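Local coordinates for trilobed Protease (Pyrococcus furiosus, PDB 2GOP), which forms the beta-propeller domain of a protease and may control how substrates reach the peptidase part of the enzyme, at residues A[44-49]-A[55-60]; A[279-282]-A[287-290]. All coordinates share one frame; numbering follows the deposited sequence.

Contact 1: A[44-49]-A[55-60]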
loop_
_atom_site.group_PDB
_atom_site.type_symbol
_atom_site.label_atom_id
_atom_site.label_comp_id
_atom_site.label_asym_id
_atom_site.label_seq_id
_atom_site.Cartn_x
_atom_site.Cartn_y
_atom_site.Cartn_z
ATOM N N THR A 44 1.350 13.785 22.911
ATOM C CA THR A 44 1.078 13.439 24.295
ATOM C C THR A 44 0.060 12.316 24.313
ATOM O O THR A 44 -0.944 12.386 23.599
ATOM C CB THR A 44 0.462 14.630 25.077
ATOM O OG1 THR A 44 1.323 15.769 24.989
ATOM C CG2 THR A 44 0.236 14.259 26.549
ATOM N N ILE A 45 0.323 11.279 25.110
ATOM C CA ILE A 45 -0.692 10.263 25.379
ATOM C C ILE A 45 -1.601 10.771 26.497
ATOM O O ILE A 45 -1.122 11.234 27.533
ATOM C CB ILE A 45 -0.072 8.911 25.788
ATOM C CG1 ILE A 45 0.558 8.226 24.576
ATOM C CG2 ILE A 45 -1.120 8.009 26.450
ATOM C CD1 ILE A 45 1.361 6.985 24.912
ATOM N N VAL A 46 -2.910 10.714 26.267
ATOM C CA VAL A 46 -3.892 10.997 27.307
ATOM C C VAL A 46 -4.570 9.687 27.701
ATOM O O VAL A 46 -4.945 8.886 26.835
ATOM C CB VAL A 46 -4.946 12.004 26.827
ATOM C CG1 VAL A 46 -5.969 12.276 27.929
ATOM C CG2 VAL A 46 -4.274 13.298 26.359
ATOM N N ILE A 47 -4.682 9.463 29.004
ATOM C CA ILE A 47 -5.394 8.316 29.556
ATOM C C ILE A 47 -6.582 8.832 30.370
ATOM O O ILE A 47 -6.388 9.515 31.388
ATOM C CB ILE A 47 -4.476 7.481 30.485
ATOM C CG1 ILE A 47 -3.187 7.091 29.751
ATOM C CG2 ILE A 47 -5.206 6.237 30.999
ATOM C CD1 ILE A 47 -2.049 6.697 30.668
ATOM N N GLU A 48 -7.801 8.521 29.919
ATOM C CA GLU A 48 -9.010 8.977 30.599
ATOM C C GLU A 48 -9.793 7.825 31.221
ATOM O O GLU A 48 -9.986 6.786 30.605
ATOM C CB GLU A 48 -9.922 9.758 29.643
ATOM C CG GLU A 48 -11.241 10.191 30.303
ATOM C CD GLU A 48 -12.056 11.160 29.471
ATOM O OE1 GLU A 48 -11.627 11.514 28.351
ATOM O OE2 GLU A 48 -13.136 11.566 29.944
ATOM N N ASN A 49 -10.251 8.034 32.447
ATOM C CA ASN A 49 -11.102 7.082 33.140
ATOM C C ASN A 49 -12.546 7.428 32.809
ATOM O O ASN A 49 -12.986 8.548 33.057
ATOM C CB ASN A 49 -10.845 7.174 34.647
ATOM C CG ASN A 49 -11.584 6.107 35.454
ATOM O OD1 ASN A 49 -12.729 5.763 35.171
ATOM N ND2 ASN A 49 -10.925 5.599 36.484
ATOM N N ARG A 55 -8.203 12.415 33.982
ATOM C CA ARG A 55 -7.189 12.257 32.941
ATOM C C ARG A 55 -5.788 12.084 33.498
ATOM O O ARG A 55 -5.471 12.567 34.581
ATOM C CB ARG A 55 -7.189 13.464 32.006
ATOM C CG ARG A 55 -8.419 13.553 31.161
ATOM C CD ARG A 55 -8.382 14.749 30.248
ATOM N NE ARG A 55 -9.477 14.688 29.285
ATOM C CZ ARG A 55 -9.858 15.696 28.503
ATOM N NH1 ARG A 55 -9.243 16.876 28.567
ATOM N NH2 ARG A 55 -10.873 15.522 27.655
ATOM N N ARG A 56 -4.958 11.381 32.735
ATOM C CA ARG A 56 -3.536 11.258 33.021
ATOM C C ARG A 56 -2.798 11.480 31.710
ATOM O O ARG A 56 -3.356 11.260 30.646
ATOM C CB ARG A 56 -3.222 9.889 33.639
ATOM C CG ARG A 56 -3.734 9.763 35.082
ATOM C CD ARG A 56 -3.225 8.505 35.798
ATOM N NE ARG A 56 -3.957 7.221 35.711
ATOM C CZ ARG A 56 -5.089 6.924 35.059
ATOM N NH1 ARG A 56 -5.791 7.799 34.338
ATOM N NH2 ARG A 56 -5.542 5.676 35.143
ATOM N N PHE A 57 -1.555 11.936 31.791
ATOM C CA PHE A 57 -0.802 12.324 30.603
ATOM C C PHE A 57 0.582 11.676 30.594
ATOM O O PHE A 57 1.220 11.551 31.639
ATOM C CB PHE A 57 -0.671 13.852 30.539
ATOM C CG PHE A 57 -1.994 14.577 30.533
ATOM C CD1 PHE A 57 -2.673 14.802 29.345
ATOM C CD2 PHE A 57 -2.560 15.036 31.716
ATOM C CE1 PHE A 57 -3.899 15.460 29.329
ATOM C CE2 PHE A 57 -3.781 15.702 31.707
ATOM C CZ PHE A 57 -4.447 15.910 30.504
ATOM N N ILE A 58 1.023 11.241 29.417
ATOM C CA ILE A 58 2.414 10.861 29.198
ATOM C C ILE A 58 2.966 11.712 28.057
ATOM O O ILE A 58 2.530 11.588 26.909
ATOM C CB ILE A 58 2.566 9.368 28.855
ATOM C CG1 ILE A 58 1.968 8.483 29.958
ATOM C CG2 ILE A 58 4.027 9.034 28.643
ATOM C CD1 ILE A 58 1.948 6.979 29.604
ATOM N N GLU A 59 3.913 12.586 28.379
ATOM C CA GLU A 59 4.475 13.520 27.398
ATOM C C GLU A 59 5.375 12.819 26.386
ATOM O O GLU A 59 5.976 11.784 26.688
ATOM C CB GLU A 59 5.287 14.619 28.092
ATOM C CG GLU A 59 4.466 15.754 28.689
ATOM C CD GLU A 59 5.332 16.768 29.436
ATOM O OE1 GLU A 59 6.414 17.136 28.918
ATOM O OE2 GLU A 59 4.928 17.200 30.539
ATOM N N ASN A 60 5.469 13.398 25.190
ATOM C CA ASN A 60 6.454 12.979 24.203
ATOM C C ASN A 60 6.330 11.489 23.871
ATOM O O ASN A 60 7.308 10.749 23.907
ATOM C CB ASN A 60 7.866 13.326 24.711
ATOM C CG ASN A 60 8.952 13.059 23.680
ATOM O OD1 ASN A 60 8.685 12.960 22.477
ATOM N ND2 ASN A 60 10.191 12.939 24.153
HETATM O O HOH W 1 4.355 15.982 25.336
#
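Ile-45 and Ile-58 face each other as an antiparallel hydrogen-bonded pair, and Ile-47 and Arg-56 do the same two residues further on. Ile-45 N gives its hydrogen to Ile-58 O at 2.9 Å, and Ile-58 N returns the bond to Ile-45 O. In the second pair Ile-47 N reaches Arg-56 O at 2.8 Å in a nearly straight bond (174°). The return bond, Arg-56 N to Ile-47 O, is more bent. The same carbonyl oxygens also receive CA-H...O contacts, such as Phe-57 CA to Ile-45 O at 3.3 Å.

The two strands are the third and fourth of the first four-stranded blade of the propeller. Strand 26-35 bonds to the other edge of 44-49, through Val-46 with Tyr-29 and Glu-48 with Val-27.

Apolar contacts differ on the two faces. On one, Ile-47 CD1 meets Ile-58 CD1 at 4.1 Å, and Ile-58 also packs on Phe-75 of the next blade. On the other, Val-46 and Phe-57 lie side by side, pointing the same way. Val-46 CG2 sits 3.7 Å from Phe-57 CE1. Thr-44 CG2 comes to the edge of the same ring.

Toward the turn, Glu-48 and Arg-55 lie on the face of Val-46 and Phe-57. Glu-48 OE1 lies at the guanidinium edge of Arg-55, in its plane, but the salt bridge to NE is long at 3.9 Å. The carboxylate and guanidinium planes are 77° apart. On the opposite face Arg-56 bends at chi3 (-88°), which brings NH1 back to within 3.7 Å of Ile-47 CG2. At the far end a water accepts a hydrogen bond from Asn-60 N and also bonds Thr-44 OG1.

Contact 2: A[279-282]-A[287-290]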
loop_
_atom_site.group_PDB
_atom_site.type_symbol
_atom_site.label_atom_id
_atom_site.label_comp_id
_atom_site.label_asym_id
_atom_site.label_seq_id
_atom_site.Cartn_x
_atom_site.Cartn_y
_atom_site.Cartn_z
ATOM N N LEU A 279 -16.070 0.297 6.978
ATOM C CA LEU A 279 -16.316 0.198 5.541
ATOM C C LEU A 279 -16.233 1.583 4.921
ATOM O O LEU A 279 -16.664 2.558 5.538
ATOM C CB LEU A 279 -17.708 -0.376 5.273
ATOM C CG LEU A 279 -17.860 -1.728 4.582
ATOM C CD1 LEU A 279 -16.859 -2.771 5.032
ATOM C CD2 LEU A 279 -19.295 -2.199 4.801
ATOM N N PHE A 280 -15.666 1.655 3.716
ATOM C CA PHE A 280 -15.652 2.867 2.899
ATOM C C PHE A 280 -16.878 2.829 1.975
ATOM O O PHE A 280 -16.962 1.972 1.090
ATOM C CB PHE A 280 -14.380 2.948 2.057
ATOM C CG PHE A 280 -13.141 3.297 2.844
ATOM C CD1 PHE A 280 -12.629 2.421 3.789
ATOM C CD2 PHE A 280 -12.478 4.490 2.617
ATOM C CE1 PHE A 280 -11.487 2.736 4.504
ATOM C CE2 PHE A 280 -11.334 4.815 3.326
ATOM C CZ PHE A 280 -10.836 3.936 4.273
ATOM N N GLU A 281 -17.809 3.761 2.193
ATOM C CA GLU A 281 -19.104 3.785 1.518
ATOM C C GLU A 281 -19.459 5.206 1.107
ATOM O O GLU A 281 -19.754 6.034 1.971
ATOM C CB GLU A 281 -20.206 3.331 2.475
ATOM C CG GLU A 281 -20.132 1.915 2.935
ATOM C CD GLU A 281 -21.223 1.597 3.940
ATOM O OE1 GLU A 281 -21.238 2.205 5.036
ATOM O OE2 GLU A 281 -22.060 0.729 3.638
ATOM N N GLU A 282 -19.421 5.496 -0.189
ATOM C CA GLU A 282 -20.004 6.733 -0.726
ATOM C C GLU A 282 -19.496 8.016 -0.055
ATOM O O GLU A 282 -20.277 8.918 0.272
ATOM C CB GLU A 282 -21.528 6.662 -0.616
ATOM C CG GLU A 282 -22.153 5.518 -1.409
ATOM C CD GLU A 282 -22.468 5.909 -2.841
ATOM O OE1 GLU A 282 -21.523 6.239 -3.596
ATOM O OE2 GLU A 282 -23.666 5.888 -3.212
ATOM N N LEU A 287 -18.493 2.559 10.871
ATOM C CA LEU A 287 -18.109 1.464 11.765
ATOM C C LEU A 287 -19.285 0.519 11.938
ATOM O O LEU A 287 -20.405 0.965 12.257
ATOM C CB LEU A 287 -17.732 2.017 13.144
ATOM C CG LEU A 287 -16.621 1.432 14.032
ATOM C CD1 LEU A 287 -16.974 1.709 15.503
ATOM C CD2 LEU A 287 -16.288 -0.041 13.823
ATOM N N TYR A 288 -19.020 -0.779 11.773
ATOM C CA TYR A 288 -20.033 -1.824 11.899
ATOM C C TYR A 288 -19.599 -2.922 12.849
ATOM O O TYR A 288 -18.431 -3.026 13.209
ATOM C CB TYR A 288 -20.281 -2.488 10.536
ATOM C CG TYR A 288 -20.931 -1.592 9.524
ATOM C CD1 TYR A 288 -20.161 -0.809 8.661
ATOM C CD2 TYR A 288 -22.317 -1.507 9.437
ATOM C CE1 TYR A 288 -20.765 0.031 7.734
ATOM C CE2 TYR A 288 -22.931 -0.660 8.511
ATOM C CZ TYR A 288 -22.153 0.091 7.662
ATOM O OH TYR A 288 -22.765 0.932 6.755
ATOM N N ILE A 289 -20.561 -3.759 13.227
ATOM C CA ILE A 289 -20.267 -4.982 13.948
ATOM C C ILE A 289 -20.903 -6.129 13.192
ATOM O O ILE A 289 -22.030 -6.013 12.668
ATOM C CB ILE A 289 -20.767 -4.935 15.421
ATOM C CG1 ILE A 289 -20.262 -6.154 16.208
ATOM C CG2 ILE A 289 -22.296 -4.833 15.484
ATOM C CD1 ILE A 289 -20.832 -6.255 17.602
ATOM N N TRP A 290 -20.167 -7.234 13.120
ATOM C CA TRP A 290 -20.678 -8.470 12.558
ATOM C C TRP A 290 -20.766 -9.526 13.648
ATOM O O TRP A 290 -19.821 -9.721 14.430
ATOM C CB TRP A 290 -19.782 -8.958 11.422
ATOM C CG TRP A 290 -20.249 -10.234 10.820
ATOM C CD1 TRP A 290 -21.098 -10.373 9.772
ATOM C CD2 TRP A 290 -19.898 -11.559 11.235
ATOM N NE1 TRP A 290 -21.295 -11.697 9.499
ATOM C CE2 TRP A 290 -20.568 -12.450 10.380
ATOM C CE3 TRP A 290 -19.067 -12.077 12.237
ATOM C CZ2 TRP A 290 -20.463 -13.828 10.508
ATOM C CZ3 TRP A 290 -18.954 -13.453 12.360
ATOM C CH2 TRP A 290 -19.652 -14.314 11.496
#
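The beta hairpin of strands 274-281 and 284-290 brings Glu-281 and Tyr-288 together near its turn. Their side chains approach from opposite directions. Tyr-288 OH donates a short hydrogen bond of 2.6 Å to Glu-281 OE1. The oxygen lies at the edge of the tyrosine ring, in its plane. The hydroxyl in turn meets the carboxylate on the syn side of OE1, 15° out of the carboxylate plane. Ring and carboxylate planes are 75° apart, so the two flat groups stand steeply to each other. The second oxygen is further off, with Glu-281 OE2 at 3.2 Å from Tyr-288 OH.

The torsions explain this reach. Glu-281 has CG beside its backbone N (chi1 -65°) and then runs extended, which carries the carboxylate out to the hydroxyl.

These are the second and third strands of a four-stranded propeller blade. Backbone bonds of Leu-279 with Asn-286 and of Tyr-288 with Phe-277 hold the hairpin together. The two segments are thus offset along it, and the long side chains span the offset.

The apolar part of the contact is made by Leu-279. Its side chain crosses that of Tyr-288 at about a right angle. Leu-279 CB is 3.9 Å from Tyr-288 CE1, and Leu-279 CD2 is 4.0 Å from the same carbon.

Glu-281 OE1 also accepts a hydrogen bond from Asn-286 ND2, so two donors grip this oxygen. Lys-299 NZ makes a weak hydrogen bond to Tyr-288 OH; its charge may polarise the hydroxyl.

In the fold
From the N terminus, the chain first builds the blade of strands 16-23, 26-35, 40-49 and 55-59. Contact 1 closes the short loop between its last two strands. The chain then crosses into the next blade at strand 62-66 and passes through three more before reaching strand 264-271. Contact 2 closes the turn between the second and third strands of that sixth blade. The two loops follow in series and neither nest nor cross. The centres of contacts 1 and 2 are 29 Å apart, and their nearest atoms about 17 Å. Each blade is made of consecutive strands, in keeping with the open Velcro topology, so each contact ties neighbouring strands within one blade.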